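Long-range contacts in response regulator aspartate phosphatase H (Bacillus subtilis, PDB 3Q15), which dephosphorylates the sporulation response regulator Spo0F and also acts on the competence regulator ComA, helping to separate competence and sporulation in time: residues A[17-22]-A[33-38]; A[142-147]-A[164-169]. All coordinates share one frame; numbering follows the deposited sequence.

Contact 1: residues A[17-22]-A[33-38]; sequences NEWYKM and ILKAEV
The indole of W19 is the main surface of this contact, with K35 of the other helix packed against its ring and L34 against its stem. W19 and K35 lie side by side, pointing the same way. W19 has CG anti to its backbone N (chi1 176°), which swings the ring along the flank of the opposing helix. K35 CB sits over one face of the six-membered ring, offset toward its rim, in a CH-pi contact 3.9 Å from the ring centroid. Further out, K35 CG comes to 3.3 Å from W19 CZ2, and the extended chain runs past the same atom before bending at its tip, where NZ forms a salt bridge with E39.

L34 points toward the other helix and brings its CB to 4.0 Å from W19 CB, at the level where the two backbones are nearest. One turn on, the V38 and W19 side chains cross at about a right angle, CG2 4.2 Å from W19 CE3. W19 and V38 are the buried part: W19 NE1 hydrogen-bonds H62 ND1, the W19 side chain also packs on M58 of helix 49-67, and V38 touches Y55 of that helix.

On the other flank E18 and M22 are partly exposed. Their methylenes receive the tip of L34, whose CD1 lies 3.4 Å from E18 CG and 3.7 Å from M22 CG. No hydrogen bond joins the two segments, and E18 meets L34 through its aliphatic part.

The axes of segments 17-22 and 33-38 approach to 9.1 Å with N-to-C directions 158° apart; they lie on helices 9-24 and 28-41, a nearly antiparallel pair. With helix 49-67 against W19 and V38, this is the packing of the small N-terminal three-helix bundle of Rap proteins.

Contact 2: residues A[142-147]-A[164-169]; sequences EFHFKV and ILQALD. With SO4 (sulfate ion), chain F.
With CG anti to the carbonyl carbon in both residues (chi1 -73° in H144, -65° in Q166), H144 and Q166 bring imidazole and amide together. Q166 CB stands 4.0 Å from the centroid of the H144 ring, nearly over its centre, as a CH-pi contact. The extended chain carries the amide across the same ring, its plane turned 41° from the imidazole, and OE1 reaches 3.4 Å from H144 CE1 without a hydrogen bond. F143 CD2 lies over the opposite face, so the imidazole is sandwiched.

Beside this pair the small A167 fits against the backbone of helix 137-153, its CB 3.8 Å from F145 N and also touching the CB atoms of H144 and F145. This close fit accompanies a segment-axis separation of 7.6 Å. About one turn earlier on helix 157-172, I164 CD1 meets F145 CD1 at 3.7 Å, the two side chains running side by side. F145 also makes a cation-pi contact with R180.

Both segments fall in predicted TPR 2, as its antiparallel helix pair. Chemically, the interface is held by dispersion and CH-pi packing; H144 ND1 is hydrogen-bonded to H163 ND1, so one of the two nitrogens must carry the hydrogen.

How the contacts relate
Contact 1 closes before contact 2 opens along the chain, and the two do not touch: their centres are 30 Å apart and their nearest atoms about 13 Å. Each joins two successive antiparallel helices, but contact 1 belongs to the N-terminal three-helix bundle, and contact 2 to the TPR domain. Helix 93-113 reaches toward both, with L99 and R107 meeting the 17-22 side and Y101, F105 and M109 the 142-147 side. A sulfate, probably from the crystallisation liquor, is held off the interface of contact 2 by R180 and by K146, whose CB points away from helix 157-172 and whose NZ makes a weak 3.3 Å hydrogen bond to sulfate O3.

Contact 1: residues A[17-22]-A[33-38]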
loop_
_atom_site.group_PDB
_atom_site.type_symbol
_atom_site.label_atom_id
_atom_site.label_comp_id
_atom_site.label_asym_id
_atom_site.label_seq_id
_atom_site.Cartn_x
_atom_site.Cartn_y
_atom_site.Cartn_z
ATOM N N ASN A 17 0.158 18.480 17.856
ATOM C CA ASN A 17 -0.251 17.225 18.475
ATOM C C ASN A 17 0.169 17.184 19.938
ATOM O O ASN A 17 -0.567 16.692 20.791
ATOM C CB ASN A 17 0.381 16.036 17.746
ATOM C CG ASN A 17 -0.204 15.816 16.366
ATOM O OD1 ASN A 17 -1.044 16.589 15.898
ATOM N ND2 ASN A 17 0.244 14.758 15.700
ATOM N N GLU A 18 1.370 17.684 20.213
ATOM C CA GLU A 18 1.887 17.710 21.570
ATOM C C GLU A 18 1.113 18.739 22.376
ATOM O O GLU A 18 0.782 18.515 23.539
ATOM C CB GLU A 18 3.379 18.048 21.575
ATOM C CG GLU A 18 3.985 18.098 22.964
ATOM C CD GLU A 18 3.862 16.778 23.699
ATOM O OE1 GLU A 18 3.816 16.797 24.947
ATOM O OE2 GLU A 18 3.816 15.725 23.028
ATOM N N TRP A 19 0.837 19.874 21.739
ATOM C CA TRP A 19 0.005 20.918 22.324
ATOM C C TRP A 19 -1.341 20.321 22.752
ATOM O O TRP A 19 -1.806 20.545 23.871
ATOM C CB TRP A 19 -0.179 22.046 21.303
ATOM C CG TRP A 19 -1.084 23.160 21.729
ATOM C CD1 TRP A 19 -1.556 23.406 22.986
ATOM C CD2 TRP A 19 -1.637 24.176 20.887
ATOM N NE1 TRP A 19 -2.367 24.516 22.978
ATOM C CE2 TRP A 19 -2.433 25.008 21.695
ATOM C CE3 TRP A 19 -1.533 24.467 19.519
ATOM C CZ2 TRP A 19 -3.123 26.106 21.192
ATOM C CZ3 TRP A 19 -2.217 25.555 19.019
ATOM C CH2 TRP A 19 -3.002 26.364 19.854
ATOM N N TYR A 20 -1.942 19.541 21.857
ATOM C CA TYR A 20 -3.220 18.878 22.108
ATOM C C TYR A 20 -3.159 17.960 23.324
ATOM O O TYR A 20 -4.084 17.923 24.133
ATOM C CB TYR A 20 -3.622 18.054 20.883
ATOM C CG TYR A 20 -5.080 17.646 20.848
ATOM C CD1 TYR A 20 -6.040 18.356 21.561
ATOM C CD2 TYR A 20 -5.495 16.551 20.104
ATOM C CE1 TYR A 20 -7.375 17.987 21.528
ATOM C CE2 TYR A 20 -6.832 16.170 20.067
ATOM C CZ TYR A 20 -7.765 16.892 20.778
ATOM O OH TYR A 20 -9.089 16.522 20.744
ATOM N N LYS A 21 -2.074 17.198 23.433
ATOM C CA LYS A 21 -1.888 16.293 24.560
ATOM C C LYS A 21 -1.954 17.041 25.890
ATOM O O LYS A 21 -2.594 16.585 26.838
ATOM C CB LYS A 21 -0.559 15.546 24.439
ATOM C CG LYS A 21 -0.517 14.505 23.332
ATOM C CD LYS A 21 0.840 13.820 23.284
ATOM C CE LYS A 21 0.848 12.681 22.276
ATOM N NZ LYS A 21 0.420 13.142 20.929
ATOM N N MET A 22 -1.290 18.190 25.958
ATOM C CA MET A 22 -1.304 18.987 27.177
ATOM C C MET A 22 -2.714 19.490 27.480
ATOM O O MET A 22 -3.135 19.529 28.635
ATOM C CB MET A 22 -0.327 20.159 27.075
ATOM C CG MET A 22 1.144 19.755 26.993
ATOM S SD MET A 22 1.716 18.725 28.366
ATOM C CE MET A 22 1.426 17.078 27.710
ATOM N N ILE A 33 2.841 27.224 26.758
ATOM C CA ILE A 33 4.185 27.180 26.194
ATOM C C ILE A 33 4.151 26.675 24.753
ATOM O O ILE A 33 4.636 27.338 23.836
ATOM C CB ILE A 33 5.121 26.284 27.032
ATOM C CG1 ILE A 33 5.291 26.861 28.439
ATOM C CG2 ILE A 33 6.476 26.134 26.351
ATOM C CD1 ILE A 33 6.154 26.014 29.352
ATOM N N LEU A 34 3.565 25.499 24.559
ATOM C CA LEU A 34 3.503 24.897 23.233
ATOM C C LEU A 34 2.712 25.753 22.245
ATOM O O LEU A 34 3.096 25.881 21.085
ATOM C CB LEU A 34 2.939 23.478 23.314
ATOM C CG LEU A 34 3.909 22.488 23.966
ATOM C CD1 LEU A 34 3.224 21.173 24.298
ATOM C CD2 LEU A 34 5.123 22.262 23.075
ATOM N N LYS A 35 1.617 26.344 22.712
ATOM C CA LYS A 35 0.827 27.246 21.882
ATOM C C LYS A 35 1.679 28.421 21.410
ATOM O O LYS A 35 1.598 28.835 20.252
ATOM C CB LYS A 35 -0.390 27.751 22.658
ATOM C CG LYS A 35 -1.257 28.759 21.912
ATOM C CD LYS A 35 -2.506 29.101 22.720
ATOM C CE LYS A 35 -3.468 29.985 21.941
ATOM N NZ LYS A 35 -2.915 31.344 21.697
ATOM N N ALA A 36 2.500 28.954 22.311
ATOM C CA ALA A 36 3.370 30.079 21.985
ATOM C C ALA A 36 4.437 29.678 20.973
ATOM O O ALA A 36 4.765 30.447 20.068
ATOM C CB ALA A 36 4.016 30.648 23.251
ATOM N N GLU A 37 4.980 28.476 21.128
ATOM C CA GLU A 37 5.995 27.984 20.202
ATOM C C GLU A 37 5.423 27.806 18.805
ATOM O O GLU A 37 6.039 28.201 17.819
ATOM C CB GLU A 37 6.591 26.664 20.695
ATOM C CG GLU A 37 7.374 26.781 21.991
ATOM C CD GLU A 37 8.048 25.482 22.380
ATOM O OE1 GLU A 37 8.149 24.583 21.520
ATOM O OE2 GLU A 37 8.476 25.361 23.546
ATOM N N VAL A 38 4.242 27.205 18.726
ATOM C CA VAL A 38 3.601 26.952 17.440
ATOM C C VAL A 38 3.407 28.254 16.673
ATOM O O VAL A 38 3.638 28.316 15.464
ATOM C CB VAL A 38 2.243 26.252 17.611
ATOM C CG1 VAL A 38 1.510 26.180 16.283
ATOM C CG2 VAL A 38 2.432 24.864 18.193
#

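Contact 2: residues A[142-147]-A[164-169]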
loop_
_atom_site.group_PDB
_atom_site.type_symbol
_atom_site.label_atom_id
_atom_site.label_comp_id
_atom_site.label_asym_id
_atom_site.label_seq_id
_atom_site.Cartn_x
_atom_site.Cartn_y
_atom_site.Cartn_z
ATOM N N GLU A 142 -9.241 15.104 -0.788
ATOM C CA GLU A 142 -7.996 15.774 -0.459
ATOM C C GLU A 142 -7.042 14.815 0.251
ATOM O O GLU A 142 -5.844 14.791 -0.031
ATOM C CB GLU A 142 -8.280 16.992 0.419
ATOM C CG GLU A 142 -7.222 18.074 0.345
ATOM C CD GLU A 142 -7.293 18.893 -0.935
ATOM O OE1 GLU A 142 -8.149 18.598 -1.799
ATOM O OE2 GLU A 142 -6.489 19.839 -1.071
ATOM N N PHE A 143 -7.587 14.018 1.162
ATOM C CA PHE A 143 -6.811 12.997 1.845
ATOM C C PHE A 143 -6.245 11.975 0.862
ATOM O O PHE A 143 -5.067 11.614 0.926
ATOM C CB PHE A 143 -7.671 12.280 2.880
ATOM C CG PHE A 143 -7.044 11.028 3.408
ATOM C CD1 PHE A 143 -6.107 11.083 4.428
ATOM C CD2 PHE A 143 -7.375 9.795 2.873
ATOM C CE1 PHE A 143 -5.521 9.932 4.915
ATOM C CE2 PHE A 143 -6.791 8.640 3.353
ATOM C CZ PHE A 143 -5.864 8.707 4.380
ATOM N N HIS A 144 -7.096 11.499 -0.040
ATOM C CA HIS A 144 -6.680 10.499 -1.017
ATOM C C HIS A 144 -5.612 11.033 -1.966
ATOM O O HIS A 144 -4.684 10.318 -2.337
ATOM C CB HIS A 144 -7.883 9.967 -1.800
ATOM C CG HIS A 144 -8.766 9.068 -0.996
ATOM N ND1 HIS A 144 -8.356 7.828 -0.552
ATOM C CD2 HIS A 144 -10.032 9.228 -0.549
ATOM C CE1 HIS A 144 -9.333 7.264 0.134
ATOM N NE2 HIS A 144 -10.362 8.091 0.151
ATOM N N PHE A 145 -5.751 12.295 -2.351
ATOM C CA PHE A 145 -4.801 12.933 -3.252
ATOM C C PHE A 145 -3.420 13.059 -2.615
ATOM O O PHE A 145 -2.412 12.680 -3.214
ATOM C CB PHE A 145 -5.318 14.313 -3.652
ATOM C CG PHE A 145 -4.395 15.072 -4.558
ATOM C CD1 PHE A 145 -4.495 14.946 -5.934
ATOM C CD2 PHE A 145 -3.437 15.925 -4.035
ATOM C CE1 PHE A 145 -3.654 15.651 -6.774
ATOM C CE2 PHE A 145 -2.588 16.633 -4.871
ATOM C CZ PHE A 145 -2.699 16.495 -6.242
ATOM N N LYS A 146 -3.382 13.594 -1.400
ATOM C CA LYS A 146 -2.120 13.840 -0.712
ATOM C C LYS A 146 -1.413 12.538 -0.359
ATOM O O LYS A 146 -0.195 12.418 -0.479
ATOM C CB LYS A 146 -2.358 14.682 0.542
ATOM C CG LYS A 146 -2.787 16.108 0.239
ATOM C CD LYS A 146 -3.142 16.869 1.500
ATOM C CE LYS A 146 -3.529 18.303 1.176
ATOM N NZ LYS A 146 -2.414 19.036 0.506
ATOM N N VAL A 147 -2.193 11.560 0.074
ATOM C CA VAL A 147 -1.664 10.247 0.395
ATOM C C VAL A 147 -1.187 9.547 -0.882
ATOM O O VAL A 147 -0.166 8.862 -0.881
ATOM C CB VAL A 147 -2.735 9.402 1.120
ATOM C CG1 VAL A 147 -2.564 7.924 0.837
ATOM C CG2 VAL A 147 -2.723 9.686 2.619
ATOM N N ILE A 164 -5.334 7.593 -5.744
ATOM C CA ILE A 164 -5.510 8.712 -6.661
ATOM C C ILE A 164 -6.777 8.557 -7.501
ATOM O O ILE A 164 -7.383 9.547 -7.917
ATOM C CB ILE A 164 -4.287 8.905 -7.586
ATOM C CG1 ILE A 164 -4.295 10.311 -8.183
ATOM C CG2 ILE A 164 -4.259 7.843 -8.686
ATOM C CD1 ILE A 164 -4.314 11.409 -7.148
ATOM N N LEU A 165 -7.180 7.315 -7.745
ATOM C CA LEU A 165 -8.404 7.061 -8.494
ATOM C C LEU A 165 -9.643 7.414 -7.676
ATOM O O LEU A 165 -10.694 7.731 -8.235
ATOM C CB LEU A 165 -8.468 5.609 -8.973
ATOM C CG LEU A 165 -7.515 5.208 -10.106
ATOM C CD1 LEU A 165 -7.659 3.724 -10.413
ATOM C CD2 LEU A 165 -7.772 6.043 -11.355
ATOM N N GLN A 166 -9.522 7.360 -6.352
ATOM C CA GLN A 166 -10.625 7.768 -5.482
ATOM C C GLN A 166 -10.722 9.287 -5.423
ATOM O O GLN A 166 -11.816 9.847 -5.368
ATOM C CB GLN A 166 -10.455 7.200 -4.074
ATOM C CG GLN A 166 -10.536 5.689 -4.004
ATOM C CD GLN A 166 -10.611 5.182 -2.581
ATOM O OE1 GLN A 166 -9.634 4.661 -2.046
ATOM N NE2 GLN A 166 -11.777 5.328 -1.958
ATOM N N ALA A 167 -9.569 9.947 -5.434
ATOM C CA ALA A 167 -9.530 11.402 -5.459
ATOM C C ALA A 167 -10.154 11.935 -6.746
ATOM O O ALA A 167 -11.070 12.759 -6.708
ATOM C CB ALA A 167 -8.103 11.897 -5.314
ATOM N N LEU A 168 -9.661 11.446 -7.880
ATOM C CA LEU A 168 -10.128 11.894 -9.193
ATOM C C LEU A 168 -11.634 11.709 -9.379
ATOM O O LEU A 168 -12.296 12.532 -10.012
ATOM C CB LEU A 168 -9.371 11.175 -10.312
ATOM C CG LEU A 168 -9.700 11.628 -11.737
ATOM C CD1 LEU A 168 -9.273 13.075 -11.953
ATOM C CD2 LEU A 168 -9.042 10.714 -12.755
ATOM N N ASP A 169 -12.165 10.620 -8.833
ATOM C CA ASP A 169 -13.593 10.346 -8.911
ATOM C C ASP A 169 -14.390 11.491 -8.306
ATOM O O ASP A 169 -15.312 12.015 -8.931
ATOM C CB ASP A 169 -13.933 9.045 -8.184
ATOM C CG ASP A 169 -14.064 7.869 -9.127
ATOM O OD1 ASP A 169 -13.477 7.920 -10.228
ATOM O OD2 ASP A 169 -14.756 6.892 -8.769
HETATM S S SO4 F . -1.003 21.604 -2.972
HETATM O O1 SO4 F . -1.821 22.176 -4.039
HETATM O O2 SO4 F . 0.064 22.538 -2.628
HETATM O O3 SO4 F . -1.830 21.354 -1.794
HETATM O O4 SO4 F . -0.418 20.349 -3.437
#